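Local coordinates for putative amino acid binding protein (Streptococcus mutans, PDB 4C0R), which binds glutathione as the extracellular substrate-binding protein of an import system that probably hands it to the cystine ABC importer TcyBC, at residues Y104-A108 with M123-F127. Numbering follows the deposited sequence.
Sequences YNDIA and MLQKF
Residues 104-107 form a short 3-10 turn, held by the hydrogen bonds I107 N to Y104 O (3.1 Å) and A108 N to N105 O (3.2 Å); A108 leaves the turn in a polyproline-II-like conformation (phi -55°, psi 133°), heading for strand 111-114. Facing it is one turn of helix 120-130, with F127 N hydrogen-bonded to M123 O (3.1 Å). This is the second lobe of a family 3 solute-binding protein, the helix following strand 111-114 and leading to its parallel partner 137-140, as in a beta-alpha-beta crossover. The nearest CA atoms, of A108 and F127, are 8.4 Å from each other.

F127 (chi1 t, 178°) fills that gap. Its edge meets the face of the Y104 ring in an edge-to-face pair, centroids 5.3 Å apart and planes at 72°. I107 (chi1 p, chi2 t) lays CG1 over one face of F127 as a CH-pi contact, 3.9 Å from the centroid, while CA of A108 sits at the ring edge, 3.9 Å from F127 CE1. I107 CD1 also packs on L124 CD2 at 3.6 Å. I107 further packs on L93 and L124 on I161, so the two segments share the lobe's apolar core. The CA-to-CB bond of Y104 (chi1 t, -172°) points sideways, but its OH comes 3.4 Å from M123 CG, and one water bridges, 2.6 Å from Y104 OH and donating to M123 O at 2.8 Å.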
loop_
_atom_site.group_PDB
_atom_site.type_symbol
_atom_site.label_atom_id
_atom_site.label_comp_id
_atom_site.label_asym_id
_atom_site.label_seq_id
_atom_site.Cartn_x
_atom_site.Cartn_y
_atom_site.Cartn_z
ATOM N N TYR A 104 11.729 12.611 12.080
ATOM C CA TYR A 104 12.241 12.151 10.804
ATOM C C TYR A 104 13.745 12.338 10.673
ATOM O O TYR A 104 14.439 11.434 10.244
ATOM C CB TYR A 104 11.512 12.866 9.650
ATOM C CG TYR A 104 11.814 12.355 8.246
ATOM C CD1 TYR A 104 11.713 11.012 7.928
ATOM C CD2 TYR A 104 12.123 13.232 7.212
ATOM C CE1 TYR A 104 11.964 10.567 6.655
ATOM C CE2 TYR A 104 12.364 12.792 5.924
ATOM C CZ TYR A 104 12.278 11.461 5.641
ATOM O OH TYR A 104 12.504 11.010 4.357
ATOM N N ASN A 105 14.248 13.524 10.984
ATOM C CA ASN A 105 15.661 13.780 10.695
ATOM C C ASN A 105 16.622 12.945 11.526
ATOM O O ASN A 105 17.776 12.789 11.173
ATOM C CB ASN A 105 16.001 15.246 10.860
ATOM C CG ASN A 105 15.614 16.093 9.640
ATOM O OD1 ASN A 105 14.943 15.646 8.675
ATOM N ND2 ASN A 105 16.005 17.349 9.706
ATOM N N ASP A 106 16.127 12.379 12.612
ATOM C CA ASP A 106 16.934 11.555 13.489
ATOM C C ASP A 106 17.318 10.226 12.820
ATOM O O ASP A 106 18.135 9.507 13.366
ATOM C CB ASP A 106 16.162 11.229 14.770
ATOM C CG ASP A 106 15.895 12.447 15.655
ATOM O OD1 ASP A 106 16.672 13.432 15.578
ATOM O OD2 ASP A 106 14.945 12.414 16.442
ATOM N N ILE A 107 16.734 9.894 11.653
ATOM C CA ILE A 107 17.085 8.657 10.980
ATOM C C ILE A 107 18.477 8.762 10.402
ATOM O O ILE A 107 19.088 7.750 10.017
ATOM C CB ILE A 107 16.094 8.273 9.836
ATOM C CG1 ILE A 107 16.111 9.310 8.715
ATOM C CG2 ILE A 107 14.705 8.062 10.441
ATOM C CD1 ILE A 107 15.142 9.018 7.557
ATOM N N ALA A 108 18.987 9.986 10.319
ATOM C CA ALA A 108 20.310 10.179 9.690
ATOM C C ALA A 108 21.337 9.278 10.393
ATOM O O ALA A 108 21.399 9.225 11.629
ATOM C CB ALA A 108 20.732 11.648 9.766
ATOM N N MET A 123 12.017 8.495 -1.404
ATOM C CA MET A 123 11.928 9.354 -0.244
ATOM C C MET A 123 13.249 9.365 0.518
ATOM O O MET A 123 13.755 10.434 0.913
ATOM C CB MET A 123 10.807 8.840 0.704
ATOM C CG MET A 123 10.610 9.772 1.847
ATOM S SD MET A 123 9.336 9.048 2.880
ATOM C CE MET A 123 8.020 9.348 1.740
ATOM N N LEU A 124 13.808 8.182 0.764
ATOM C CA LEU A 124 15.020 8.061 1.552
ATOM C C LEU A 124 16.213 8.494 0.706
ATOM O O LEU A 124 17.209 9.025 1.227
ATOM C CB LEU A 124 15.170 6.665 2.100
ATOM C CG LEU A 124 14.199 6.381 3.272
ATOM C CD1 LEU A 124 14.183 4.922 3.615
ATOM C CD2 LEU A 124 14.606 7.208 4.447
ATOM N N GLN A 125 16.120 8.276 -0.596
ATOM C CA GLN A 125 17.228 8.734 -1.470
ATOM C C GLN A 125 17.301 10.238 -1.463
ATOM O O GLN A 125 18.419 10.817 -1.498
ATOM C CB GLN A 125 17.084 8.207 -2.891
ATOM C CG GLN A 125 17.315 6.740 -2.984
ATOM C CD GLN A 125 16.923 6.120 -4.305
ATOM O OE1 GLN A 125 15.999 6.585 -4.999
ATOM N NE2 GLN A 125 17.599 5.044 -4.637
ATOM N N LYS A 126 16.151 10.905 -1.473
ATOM C CA LYS A 126 16.109 12.370 -1.336
ATOM C C LYS A 126 16.655 12.825 -0.010
ATOM O O LYS A 126 17.359 13.824 0.087
ATOM C CB LYS A 126 14.715 12.921 -1.571
ATOM C CG LYS A 126 14.588 14.388 -1.271
ATOM N N PHE A 127 16.312 12.107 1.049
ATOM C CA PHE A 127 16.814 12.459 2.356
ATOM C C PHE A 127 18.339 12.376 2.341
ATOM O O PHE A 127 19.043 13.204 2.938
ATOM C CB PHE A 127 16.272 11.483 3.407
ATOM C CG PHE A 127 16.785 11.741 4.793
ATOM C CD1 PHE A 127 17.983 11.207 5.221
ATOM C CD2 PHE A 127 16.059 12.562 5.669
ATOM C CE1 PHE A 127 18.445 11.477 6.526
ATOM C CE2 PHE A 127 16.510 12.825 6.930
ATOM C CZ PHE A 127 17.714 12.278 7.359
HETATM O O HOH W 1 12.844 12.674 2.398
#